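EmGH1 (Erythrobacter marinus, PDB 5Z87) is a glycoside hydrolase family 3 enzyme that probably acts as a beta-glucosidase, cleaving glucosides such as cellobiose and gentiobiose. Local coordinates at residues A137-Q145 and A400-A409; A166-C177 and L223-S231. All coordinates share one frame; numbering follows the deposited sequence.

Contact 1 (A137-Q145 and A400-A409)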
ATOM      1  N   ALA A 137      10.951   4.014 -33.116  1.00 29.16           N
ATOM      2  CA  ALA A 137      11.998   3.989 -34.130  1.00 29.73           C
ATOM      3  C   ALA A 137      12.057   5.345 -34.813  1.00 29.33           C
ATOM      4  O   ALA A 137      11.059   6.066 -34.885  1.00 25.76           O
ATOM      5  CB  ALA A 137      11.770   2.886 -35.177  1.00 25.09           C
ATOM      6  N   ASP A 138      13.238   5.665 -35.326  1.00 32.12           N
ATOM      7  CA  ASP A 138      13.463   6.948 -35.969  1.00 31.34           C
ATOM      8  C   ASP A 138      12.475   7.161 -37.109  1.00 30.22           C
ATOM      9  O   ASP A 138      12.293   6.290 -37.965  1.00 30.83           O
ATOM     10  CB  ASP A 138      14.898   7.014 -36.477  1.00 39.60           C
ATOM     11  CG  ASP A 138      15.388   8.424 -36.629  1.00 50.66           C
ATOM     12  OD1 ASP A 138      14.957   9.101 -37.591  1.00 52.16           O
ATOM     13  OD2 ASP A 138      16.189   8.854 -35.767  1.00 62.90           O
ATOM     14  N   GLY A 139      11.802   8.308 -37.091  1.00 25.04           N
ATOM     15  CA  GLY A 139      10.873   8.655 -38.143  1.00 27.09           C
ATOM     16  C   GLY A 139       9.516   7.989 -38.104  1.00 26.27           C
ATOM     17  O   GLY A 139       8.738   8.188 -39.036  1.00 27.05           O
ATOM     18  N   ALA A 140       9.186   7.216 -37.067  1.00 25.58           N
ATOM     19  CA  ALA A 140       7.862   6.600 -36.986  1.00 21.09           C
ATOM     20  C   ALA A 140       6.845   7.544 -36.336  1.00 23.19           C
ATOM     21  O   ALA A 140       7.204   8.434 -35.558  1.00 20.40           O
ATOM     22  CB  ALA A 140       7.922   5.287 -36.204  1.00 24.13           C
ATOM     23  N   THR A 141       5.565   7.340 -36.673  1.00 18.30           N
ATOM     24  CA  THR A 141       4.467   8.148 -36.144  1.00 25.62           C
ATOM     25  C   THR A 141       4.306   7.946 -34.636  1.00 27.05           C
ATOM     26  O   THR A 141       4.125   6.818 -34.168  1.00 26.57           O
ATOM     27  CB  THR A 141       3.162   7.796 -36.847  1.00 23.26           C
ATOM     28  OG1 THR A 141       3.406   7.615 -38.244  1.00 28.67           O
ATOM     29  CG2 THR A 141       2.121   8.901 -36.645  1.00 25.13           C
ATOM     30  N   GLN A 142       4.335   9.048 -33.885  1.00 27.21           N
ATOM     31  CA  GLN A 142       4.230   9.032 -32.426  1.00 24.44           C
ATOM     32  C   GLN A 142       2.820   9.441 -32.013  1.00 27.65           C
ATOM     33  O   GLN A 142       2.492  10.630 -31.975  1.00 28.28           O
ATOM     34  CB  GLN A 142       5.271   9.958 -31.812  1.00 25.29           C
ATOM     35  CG  GLN A 142       6.674   9.446 -32.007  1.00 27.32           C
ATOM     36  CD  GLN A 142       6.783   7.970 -31.666  1.00 31.18           C
ATOM     37  OE1 GLN A 142       6.766   7.598 -30.493  1.00 28.79           O
ATOM     38  NE2 GLN A 142       6.900   7.121 -32.690  1.00 29.83           N
ATOM     39  N   PHE A 143       1.992   8.456 -31.698  1.00 24.09           N
ATOM     40  CA  PHE A 143       0.636   8.712 -31.244  1.00 24.92           C
ATOM     41  C   PHE A 143       0.636   9.222 -29.798  1.00 21.43           C
ATOM     42  O   PHE A 143       1.681   9.282 -29.135  1.00 19.23           O
ATOM     43  CB  PHE A 143      -0.171   7.437 -31.435  1.00 23.18           C
ATOM     44  CG  PHE A 143      -0.284   7.022 -32.869  1.00 21.34           C
ATOM     45  CD1 PHE A 143      -1.255   7.584 -33.691  1.00 24.39           C
ATOM     46  CD2 PHE A 143       0.593   6.088 -33.412  1.00 23.99           C
ATOM     47  CE1 PHE A 143      -1.360   7.211 -35.033  1.00 23.88           C
ATOM     48  CE2 PHE A 143       0.493   5.704 -34.749  1.00 23.04           C
ATOM     49  CZ  PHE A 143      -0.481   6.262 -35.559  1.00 19.64           C
ATOM     50  N   PRO A 144      -0.516   9.664 -29.275  1.00 21.05           N
ATOM     51  CA  PRO A 144      -0.545  10.056 -27.859  1.00 22.20           C
ATOM     52  C   PRO A 144      -0.156   8.867 -26.988  1.00 23.35           C
ATOM     53  O   PRO A 144      -0.384   7.709 -27.343  1.00 22.57           O
ATOM     54  CB  PRO A 144      -2.002  10.477 -27.627  1.00 24.28           C
ATOM     55  CG  PRO A 144      -2.530  10.821 -28.981  1.00 22.75           C
ATOM     56  CD  PRO A 144      -1.823   9.888 -29.922  1.00 28.90           C
ATOM     57  N   GLN A 145       0.459   9.165 -25.852  1.00 22.22           N
ATOM     58  CA  GLN A 145       0.866   8.132 -24.912  1.00 20.36           C
ATOM     59  C   GLN A 145      -0.335   7.272 -24.506  1.00 21.01           C
ATOM     60  O   GLN A 145      -1.496   7.648 -24.688  1.00 20.61           O
ATOM     61  CB  GLN A 145       1.538   8.779 -23.699  1.00 20.90           C
ATOM     62  CG  GLN A 145       2.124   7.819 -22.667  1.00 23.50           C
ATOM     63  CD  GLN A 145       3.133   6.842 -23.264  1.00 22.27           C
ATOM     64  OE1 GLN A 145       2.778   5.941 -24.033  1.00 24.32           O
ATOM     65  NE2 GLN A 145       4.391   7.002 -22.886  1.00 18.91           N
ATOM     66  N   ALA A 400       5.796   5.551 -42.968  1.00 30.32           N
ATOM     67  CA  ALA A 400       6.309   6.304 -41.836  1.00 29.72           C
ATOM     68  C   ALA A 400       5.799   7.744 -41.838  1.00 38.48           C
ATOM     69  O   ALA A 400       6.101   8.522 -42.749  1.00 32.98           O
ATOM     70  CB  ALA A 400       7.828   6.278 -41.857  1.00 22.44           C
ATOM     71  N   ARG A 401       5.036   8.087 -40.797  1.00 34.27           N
ATOM     72  CA  ARG A 401       4.520   9.441 -40.596  1.00 30.36           C
ATOM     73  C   ARG A 401       3.776   9.927 -41.831  1.00 34.09           C
ATOM     74  O   ARG A 401       3.820  11.106 -42.193  1.00 36.51           O
ATOM     75  CB  ARG A 401       5.633  10.407 -40.194  1.00 28.79           C
ATOM     76  CG  ARG A 401       6.199  10.124 -38.810  1.00 22.78           C
ATOM     77  CD  ARG A 401       7.034  11.291 -38.315  1.00 29.21           C
ATOM     78  NE  ARG A 401       6.199  12.452 -38.059  1.00 30.22           N
ATOM     79  CZ  ARG A 401       6.551  13.705 -38.321  1.00 37.02           C
ATOM     80  NH1 ARG A 401       7.727  13.968 -38.876  1.00 32.07           N
ATOM     81  NH2 ARG A 401       5.710  14.695 -38.044  1.00 31.74           N
ATOM     82  N   SER A 402       3.085   8.993 -42.479  1.00 34.79           N
ATOM     83  CA  SER A 402       2.282   9.314 -43.644  1.00 32.51           C
ATOM     84  C   SER A 402       1.198  10.318 -43.266  1.00 36.14           C
ATOM     85  O   SER A 402       0.885  10.523 -42.092  1.00 35.82           O
ATOM     86  CB  SER A 402       1.646   8.052 -44.203  1.00 25.12           C
ATOM     87  OG  SER A 402       0.600   7.618 -43.346  1.00 33.33           O
ATOM     88  N   THR A 403       0.613  10.947 -44.284  1.00 33.36           N
ATOM     89  CA  THR A 403      -0.397  11.961 -44.010  1.00 37.15           C
ATOM     90  C   THR A 403      -1.600  11.348 -43.304  1.00 33.52           C
ATOM     91  O   THR A 403      -2.152  11.940 -42.370  1.00 32.06           O
ATOM     92  CB  THR A 403      -0.795  12.661 -45.311  1.00 37.12           C
ATOM     93  OG1 THR A 403       0.256  13.563 -45.685  1.00 41.35           O
ATOM     94  CG2 THR A 403      -2.089  13.457 -45.141  1.00 26.89           C
ATOM     95  N   GLU A 404      -1.985  10.136 -43.699  1.00 27.98           N
ATOM     96  CA  GLU A 404      -3.080   9.458 -43.017  1.00 32.23           C
ATOM     97  C   GLU A 404      -2.718   9.122 -41.567  1.00 37.82           C
ATOM     98  O   GLU A 404      -3.559   9.244 -40.666  1.00 31.77           O
ATOM     99  CB  GLU A 404      -3.467   8.202 -43.792  1.00 28.18           C
ATOM    100  CG  GLU A 404      -4.258   7.188 -43.009  1.00 41.06           C
ATOM    101  CD  GLU A 404      -4.564   5.942 -43.826  1.00 47.55           C
ATOM    102  OE1 GLU A 404      -4.683   6.054 -45.069  1.00 57.68           O
ATOM    103  OE2 GLU A 404      -4.679   4.851 -43.224  1.00 52.08           O
ATOM    104  N   HIS A 405      -1.468   8.719 -41.315  1.00 23.57           N
ATOM    105  CA  HIS A 405      -1.091   8.352 -39.956  1.00 33.49           C
ATOM    106  C   HIS A 405      -0.920   9.584 -39.072  1.00 32.66           C
ATOM    107  O   HIS A 405      -1.282   9.556 -37.888  1.00 28.73           O
ATOM    108  CB  HIS A 405       0.181   7.492 -39.968  1.00 25.17           C
ATOM    109  CG  HIS A 405      -0.041   6.089 -40.470  1.00 27.53           C
ATOM    110  ND1 HIS A 405       0.946   5.124 -40.460  1.00 22.69           N
ATOM    111  CD2 HIS A 405      -1.145   5.490 -40.980  1.00 17.59           C
ATOM    112  CE1 HIS A 405       0.462   3.996 -40.949  1.00 22.67           C
ATOM    113  NE2 HIS A 405      -0.806   4.189 -41.269  1.00 25.42           N
ATOM    114  N   LYS A 406      -0.378  10.674 -39.626  1.00 31.10           N
ATOM    115  CA  LYS A 406      -0.301  11.921 -38.867  1.00 28.66           C
ATOM    116  C   LYS A 406      -1.695  12.447 -38.541  1.00 30.36           C
ATOM    117  O   LYS A 406      -1.939  12.937 -37.431  1.00 23.45           O
ATOM    118  CB  LYS A 406       0.503  12.965 -39.638  1.00 29.74           C
ATOM    119  CG  LYS A 406       1.984  12.662 -39.720  1.00 31.90           C
ATOM    120  CD  LYS A 406       2.800  13.872 -40.200  1.00 31.17           C
ATOM    121  CE  LYS A 406       2.537  14.175 -41.674  1.00 35.67           C
ATOM    122  NZ  LYS A 406       3.587  15.062 -42.257  1.00 46.14           N
ATOM    123  N   LEU A 407      -2.637  12.316 -39.480  1.00 23.00           N
ATOM    124  CA  LEU A 407      -3.984  12.803 -39.216  1.00 25.24           C
ATOM    125  C   LEU A 407      -4.671  11.962 -38.144  1.00 32.09           C
ATOM    126  O   LEU A 407      -5.357  12.503 -37.263  1.00 29.46           O
ATOM    127  CB  LEU A 407      -4.799  12.832 -40.503  1.00 24.02           C
ATOM    128  CG  LEU A 407      -6.300  13.052 -40.292  1.00 41.13           C
ATOM    129  CD1 LEU A 407      -6.588  14.420 -39.653  1.00 33.69           C
ATOM    130  CD2 LEU A 407      -7.053  12.877 -41.599  1.00 29.20           C
ATOM    131  N   LEU A 408      -4.479  10.640 -38.186  1.00 24.66           N
ATOM    132  CA  LEU A 408      -4.986   9.798 -37.111  1.00 27.03           C
ATOM    133  C   LEU A 408      -4.414  10.234 -35.763  1.00 31.48           C
ATOM    134  O   LEU A 408      -5.152  10.362 -34.781  1.00 30.91           O
ATOM    135  CB  LEU A 408      -4.667   8.331 -37.395  1.00 23.76           C
ATOM    136  CG  LEU A 408      -5.123   7.326 -36.333  1.00 26.45           C
ATOM    137  CD1 LEU A 408      -6.623   7.436 -36.093  1.00 25.86           C
ATOM    138  CD2 LEU A 408      -4.756   5.905 -36.745  1.00 25.09           C
ATOM    139  N   ALA A 409      -3.111  10.524 -35.711  1.00 23.58           N
ATOM    140  CA  ALA A 409      -2.509  10.986 -34.466  1.00 20.12           C
ATOM    141  C   ALA A 409      -3.124  12.303 -33.993  1.00 31.44           C
ATOM    142  O   ALA A 409      -3.293  12.523 -32.784  1.00 26.91           O
ATOM    143  CB  ALA A 409      -1.003  11.134 -34.643  1.00 17.38           C
TER
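T141 shows how a small branched side chain can serve two kinds of contact at once, its hydroxyl meeting the turn at R401 and its methyl the helix that follows. With chi1 at -41°, OG1 lies beside the residue's own backbone N and 3.1 Å from R401 N, which donates to it in a weak, bent bond (127° at the hydrogen). The same oxygen comes in at the edge of the H405 ring, near its plane, and lies 3.7 Å from H405 CB. CG2, the other branch, stands anti to the backbone N, approaching H405 O and sitting over one face of the F143 ring toward its rim. F143 reaches further along the helix: CD1 is 3.7 Å from A409 CB, and CE1 meets L408 CG at 4.0 Å, the ring lying oblique to both. At the turn, the aliphatic part of R401 runs alongside the loop backbone, CG standing 3.2 Å from G139 O, while the guanidinium travels on to a salt bridge with E605. S402 caps the helix start, its OG accepting from H405 N at 3.1 Å.

The polar contacts gather round the helix start, while the phenyl ring lies along its first turns, against H405 O, L408 and A409. Because the bond from R401 N is weak, the polar side of the contact probably depends more on E168, whose OE2 bonds both T141 OG1 and H405 ND1; if ionised, that carboxylate would probably draw the T141 hydroxyl hydrogen toward itself and favour a proton on H405 ND1.

Contact 2 (A166-C177 and L223-S231); sequences AKEARSRGSQGC and LPANRIATS
Backbone hydrogen bonds set the register between Q175-C177 and A229. A229 N gives a nearly straight bond to Q175 O (2.9 Å), and C177 N returns one to A229 O (2.8 Å), the alternation expected where G176 pairs with A229 in parallel. Two residues beyond A229, S231 OG donates to C177 O at 2.8 Å from above the carbonyl plane, and Y309 is a second partner of that hydroxyl.

A side-chain bond joins the helix to the turn before the strand. R170 extends CG anti to its own N (chi1 -167°) and bends at chi2, bringing NH2 3.0 Å from R227 O, nearly along the C=O axis, with that oxygen at the guanidinium's edge, in its plane; NH1 is bonded to C383 O. Its methylenes slide past I228 in the opposite direction and cover N226 CA. A leucine here would probably leave the R227 and C383 carbonyls without this donor.

Apolar contact centres on I228, which fills the angle between helix and strand: CD1 lies 3.6 Å from C177 SG and 4.1 Å from A169 CB. Its other methyl, CG2, abuts the polar S174 carbonyl oxygen instead.

A Schellman motif with G173 as C-prime residue ends helix 155-171 and turns the chain into strand 176-177. This helix-to-strand return beside the next parallel strand, 229-235, belongs to the TIM-barrel-type N-terminal domain of family 3 glycoside hydrolases.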
ATOM      1  N   ALA A 166       1.383  -1.254 -36.514  1.00 19.16           N
ATOM      2  CA  ALA A 166       1.849  -2.552 -36.989  1.00 29.16           C
ATOM      3  C   ALA A 166       2.396  -2.458 -38.418  1.00 33.09           C
ATOM      4  O   ALA A 166       3.451  -3.033 -38.727  1.00 28.63           O
ATOM      5  CB  ALA A 166       0.716  -3.577 -36.897  1.00 17.63           C
ATOM      6  N   LYS A 167       1.694  -1.729 -39.296  1.00 22.32           N
ATOM      7  CA  LYS A 167       2.168  -1.513 -40.662  1.00 19.93           C
ATOM      8  C   LYS A 167       3.574  -0.954 -40.665  1.00 23.71           C
ATOM      9  O   LYS A 167       4.451  -1.447 -41.381  1.00 26.65           O
ATOM     10  CB  LYS A 167       1.240  -0.549 -41.405  1.00 24.94           C
ATOM     11  CG  LYS A 167      -0.049  -1.133 -41.895  1.00 31.82           C
ATOM     12  CD  LYS A 167      -0.906  -0.033 -42.528  1.00 28.80           C
ATOM     13  CE  LYS A 167      -2.285  -0.560 -42.881  1.00 35.68           C
ATOM     14  NZ  LYS A 167      -3.204   0.536 -43.287  1.00 45.10           N
ATOM     15  N   GLU A 168       3.798   0.100 -39.873  1.00 23.07           N
ATOM     16  CA  GLU A 168       5.104   0.739 -39.843  1.00 25.61           C
ATOM     17  C   GLU A 168       6.163  -0.218 -39.309  1.00 30.57           C
ATOM     18  O   GLU A 168       7.301  -0.230 -39.793  1.00 29.12           O
ATOM     19  CB  GLU A 168       5.044   2.029 -39.006  1.00 28.16           C
ATOM     20  CG  GLU A 168       4.044   3.072 -39.526  1.00 26.18           C
ATOM     21  CD  GLU A 168       4.248   4.489 -38.969  1.00 27.07           C
ATOM     22  OE1 GLU A 168       5.265   4.766 -38.282  1.00 26.32           O
ATOM     23  OE2 GLU A 168       3.364   5.338 -39.230  1.00 29.12           O
ATOM     24  N   ALA A 169       5.800  -1.042 -38.324  1.00 28.08           N
ATOM     25  CA  ALA A 169       6.775  -1.950 -37.730  1.00 27.06           C
ATOM     26  C   ALA A 169       7.120  -3.091 -38.688  1.00 25.46           C
ATOM     27  O   ALA A 169       8.297  -3.391 -38.912  1.00 20.47           O
ATOM     28  CB  ALA A 169       6.243  -2.495 -36.397  1.00 25.03           C
ATOM     29  N   ARG A 170       6.104  -3.736 -39.262  1.00 22.99           N
ATOM     30  CA  ARG A 170       6.345  -4.896 -40.115  1.00 25.84           C
ATOM     31  C   ARG A 170       7.089  -4.496 -41.389  1.00 29.33           C
ATOM     32  O   ARG A 170       8.010  -5.196 -41.825  1.00 25.90           O
ATOM     33  CB  ARG A 170       5.013  -5.585 -40.432  1.00 21.48           C
ATOM     34  CG  ARG A 170       5.141  -6.976 -41.048  1.00 23.42           C
ATOM     35  CD  ARG A 170       5.894  -7.928 -40.122  1.00 36.68           C
ATOM     36  NE  ARG A 170       6.337  -9.148 -40.794  1.00 31.08           N
ATOM     37  CZ  ARG A 170       5.686 -10.307 -40.738  1.00 32.22           C
ATOM     38  NH1 ARG A 170       6.151 -11.373 -41.382  1.00 34.51           N
ATOM     39  NH2 ARG A 170       4.564 -10.401 -40.041  1.00 28.61           N
ATOM     40  N   SER A 171       6.736  -3.353 -41.975  1.00 23.45           N
ATOM     41  CA  SER A 171       7.450  -2.883 -43.157  1.00 31.99           C
ATOM     42  C   SER A 171       8.920  -2.607 -42.866  1.00 26.66           C
ATOM     43  O   SER A 171       9.744  -2.657 -43.786  1.00 27.92           O
ATOM     44  CB  SER A 171       6.778  -1.622 -43.716  1.00 23.37           C
ATOM     45  OG  SER A 171       7.045  -0.510 -42.880  1.00 28.58           O
ATOM     46  N   ARG A 172       9.272  -2.322 -41.617  1.00 27.55           N
ATOM     47  CA  ARG A 172      10.661  -2.083 -41.236  1.00 26.69           C
ATOM     48  C   ARG A 172      11.349  -3.339 -40.705  1.00 23.58           C
ATOM     49  O   ARG A 172      12.475  -3.258 -40.205  1.00 26.42           O
ATOM     50  CB  ARG A 172      10.742  -0.950 -40.201  1.00 27.19           C
ATOM     51  CG  ARG A 172      10.295   0.415 -40.750  1.00 33.22           C
ATOM     52  CD  ARG A 172      10.106   1.474 -39.654  1.00 20.31           C
ATOM     53  NE  ARG A 172      11.384   1.894 -39.094  1.00 24.21           N
ATOM     54  CZ  ARG A 172      11.669   3.137 -38.722  1.00 24.63           C
ATOM     55  NH1 ARG A 172      10.752   4.099 -38.835  1.00 25.58           N
ATOM     56  NH2 ARG A 172      12.871   3.419 -38.239  1.00 23.67           N
ATOM     57  N   GLY A 173      10.707  -4.497 -40.802  1.00 22.63           N
ATOM     58  CA  GLY A 173      11.358  -5.738 -40.456  1.00 26.03           C
ATOM     59  C   GLY A 173      11.037  -6.286 -39.087  1.00 25.19           C
ATOM     60  O   GLY A 173      11.544  -7.354 -38.734  1.00 29.37           O
ATOM     61  N   SER A 174      10.213  -5.605 -38.306  1.00 24.47           N
ATOM     62  CA  SER A 174       9.834  -6.106 -36.991  1.00 27.92           C
ATOM     63  C   SER A 174       8.535  -6.891 -37.096  1.00 22.52           C
ATOM     64  O   SER A 174       7.540  -6.376 -37.607  1.00 27.91           O
ATOM     65  CB  SER A 174       9.673  -4.946 -36.007  1.00 30.60           C
ATOM     66  OG  SER A 174       9.128  -5.382 -34.775  1.00 30.54           O
ATOM     67  N   GLN A 175       8.534  -8.130 -36.608  1.00 22.80           N
ATOM     68  CA  GLN A 175       7.308  -8.921 -36.615  1.00 25.66           C
ATOM     69  C   GLN A 175       6.835  -9.257 -35.203  1.00 22.06           C
ATOM     70  O   GLN A 175       5.943 -10.100 -35.040  1.00 24.43           O
ATOM     71  CB  GLN A 175       7.499 -10.214 -37.411  1.00 31.41           C
ATOM     72  CG  GLN A 175       8.599 -10.136 -38.464  1.00 29.69           C
ATOM     73  CD  GLN A 175       9.949 -10.523 -37.863  1.00 32.55           C
ATOM     74  OE1 GLN A 175      10.177 -10.327 -36.667  1.00 29.14           O
ATOM     75  NE2 GLN A 175      10.836 -11.092 -38.679  1.00 32.22           N
ATOM     76  N   GLY A 176       7.406  -8.639 -34.182  1.00 24.45           N
ATOM     77  CA  GLY A 176       6.892  -8.795 -32.830  1.00 24.44           C
ATOM     78  C   GLY A 176       7.243  -7.590 -31.991  1.00 23.15           C
ATOM     79  O   GLY A 176       8.255  -6.919 -32.228  1.00 24.81           O
ATOM     80  N   CYS A 177       6.394  -7.298 -31.006  1.00 27.95           N
ATOM     81  CA  CYS A 177       6.675  -6.197 -30.097  1.00 27.05           C
ATOM     82  C   CYS A 177       6.407  -6.603 -28.657  1.00 25.73           C
ATOM     83  O   CYS A 177       5.656  -7.541 -28.369  1.00 21.31           O
ATOM     84  CB  CYS A 177       5.859  -4.941 -30.439  1.00 18.96           C
ATOM     85  SG  CYS A 177       4.095  -5.170 -30.265  1.00 21.76           S
ATOM     86  N   LEU A 223      -1.108 -14.638 -38.953  1.00 27.76           N
ATOM     87  CA  LEU A 223      -1.200 -13.184 -38.996  1.00 27.51           C
ATOM     88  C   LEU A 223      -1.367 -12.720 -40.438  1.00 27.26           C
ATOM     89  O   LEU A 223      -0.671 -13.212 -41.332  1.00 29.66           O
ATOM     90  CB  LEU A 223       0.049 -12.522 -38.409  1.00 22.69           C
ATOM     91  CG  LEU A 223       0.297 -12.621 -36.906  1.00 25.24           C
ATOM     92  CD1 LEU A 223       1.277 -11.533 -36.506  1.00 24.68           C
ATOM     93  CD2 LEU A 223      -0.998 -12.512 -36.120  1.00 22.97           C
ATOM     94  N   PRO A 224      -2.268 -11.777 -40.702  1.00 31.37           N
ATOM     95  CA  PRO A 224      -2.293 -11.137 -42.018  1.00 25.53           C
ATOM     96  C   PRO A 224      -0.977 -10.425 -42.283  1.00 30.62           C
ATOM     97  O   PRO A 224      -0.136 -10.238 -41.399  1.00 29.70           O
ATOM     98  CB  PRO A 224      -3.463 -10.149 -41.924  1.00 24.79           C
ATOM     99  CG  PRO A 224      -4.293 -10.653 -40.760  1.00 29.51           C
ATOM    100  CD  PRO A 224      -3.299 -11.240 -39.801  1.00 23.44           C
ATOM    101  N   ALA A 225      -0.787 -10.055 -43.541  1.00 34.85           N
ATOM    102  CA  ALA A 225       0.367  -9.251 -43.909  1.00 35.43           C
ATOM    103  C   ALA A 225       0.356  -7.930 -43.146  1.00 24.30           C
ATOM    104  O   ALA A 225      -0.697  -7.351 -42.863  1.00 33.70           O
ATOM    105  CB  ALA A 225       0.371  -8.990 -45.421  1.00 29.15           C
ATOM    106  N   ASN A 226       1.547  -7.463 -42.797  1.00 31.89           N
ATOM    107  CA  ASN A 226       1.724  -6.148 -42.185  1.00 35.82           C
ATOM    108  C   ASN A 226       1.120  -6.068 -40.780  1.00 30.38           C
ATOM    109  O   ASN A 226       0.735  -4.989 -40.317  1.00 31.24           O
ATOM    110  CB  ASN A 226       1.161  -5.052 -43.096  1.00 32.70           C
ATOM    111  CG  ASN A 226       1.962  -4.909 -44.385  1.00 47.45           C
ATOM    112  OD1 ASN A 226       3.200  -4.961 -44.376  1.00 43.04           O
ATOM    113  ND2 ASN A 226       1.263  -4.739 -45.498  1.00 48.02           N
ATOM    114  N   ARG A 227       1.036  -7.208 -40.102  1.00 27.32           N
ATOM    115  CA  ARG A 227       0.744  -7.306 -38.679  1.00 26.66           C
ATOM    116  C   ARG A 227       1.968  -7.861 -37.971  1.00 24.06           C
ATOM    117  O   ARG A 227       2.896  -8.363 -38.604  1.00 24.20           O
ATOM    118  CB  ARG A 227      -0.475  -8.201 -38.419  1.00 22.43           C
ATOM    119  CG  ARG A 227      -1.729  -7.786 -39.159  1.00 18.61           C
ATOM    120  CD  ARG A 227      -2.194  -6.388 -38.776  1.00 25.74           C
ATOM    121  NE  ARG A 227      -3.339  -5.994 -39.590  1.00 28.83           N
ATOM    122  CZ  ARG A 227      -4.379  -5.303 -39.145  1.00 38.64           C
ATOM    123  NH1 ARG A 227      -5.364  -5.009 -39.977  1.00 38.88           N
ATOM    124  NH2 ARG A 227      -4.436  -4.900 -37.877  1.00 34.27           N
ATOM    125  N   ILE A 228       1.978  -7.748 -36.639  1.00 23.26           N
ATOM    126  CA  ILE A 228       3.092  -8.217 -35.820  1.00 22.15           C
ATOM    127  C   ILE A 228       2.520  -8.869 -34.566  1.00 24.93           C
ATOM    128  O   ILE A 228       1.378  -8.624 -34.177  1.00 22.72           O
ATOM    129  CB  ILE A 228       4.067  -7.075 -35.433  1.00 24.05           C
ATOM    130  CG1 ILE A 228       3.409  -6.121 -34.415  1.00 21.58           C
ATOM    131  CG2 ILE A 228       4.525  -6.304 -36.674  1.00 23.49           C
ATOM    132  CD1 ILE A 228       4.348  -5.032 -33.863  1.00 17.79           C
ATOM    133  N   ALA A 229       3.338  -9.698 -33.926  1.00 17.90           N
ATOM    134  CA  ALA A 229       2.946 -10.338 -32.677  1.00 25.14           C
ATOM    135  C   ALA A 229       3.015  -9.362 -31.500  1.00 19.16           C
ATOM    136  O   ALA A 229       3.957  -8.567 -31.380  1.00 22.12           O
ATOM    137  CB  ALA A 229       3.842 -11.551 -32.401  1.00 20.59           C
ATOM    138  N   THR A 230       2.008  -9.427 -30.636  1.00 21.09           N
ATOM    139  CA  THR A 230       2.012  -8.723 -29.355  1.00 20.43           C
ATOM    140  C   THR A 230       2.606  -9.614 -28.272  1.00 19.46           C
ATOM    141  O   THR A 230       2.419 -10.834 -28.284  1.00 21.23           O
ATOM    142  CB  THR A 230       0.591  -8.327 -28.935  1.00 16.93           C
ATOM    143  OG1 THR A 230      -0.254  -9.486 -28.949  1.00 17.25           O
ATOM    144  CG2 THR A 230       0.014  -7.296 -29.873  1.00 18.53           C
ATOM    145  N   SER A 231       3.319  -8.997 -27.329  1.00 17.15           N
ATOM    146  CA  SER A 231       3.728  -9.647 -26.083  1.00 20.82           C
ATOM    147  C   SER A 231       3.145  -8.835 -24.924  1.00 22.49           C
ATOM    148  O   SER A 231       3.759  -7.878 -24.448  1.00 21.42           O
ATOM    149  CB  SER A 231       5.252  -9.761 -25.973  1.00 16.33           C
ATOM    150  OG  SER A 231       5.829 -10.051 -27.232  1.00 20.21           O
TER

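From the N terminus, strand 126-129 leads into loop 137-145, the first half of contact 1. Helix 155-171 and strand 176-177 follow, and contact 2 soon closes a loop of 45 residues, including helix 201-216, when 223-231 arrives beside them. Only much later does 400-409 return to 137-145, so the shorter loop lies wholly within the 254 residues that contact 1 spans, and the two do not cross. Contact 2 joins neighbouring strands of the parallel sheet; contact 1 joins a barrel loop to helix 403-416, which leads to strand 418-422 of the second sheet. They also touch directly: R172 donates to D138 O, and A140 CB packs 3.4 Å from E168 OE1.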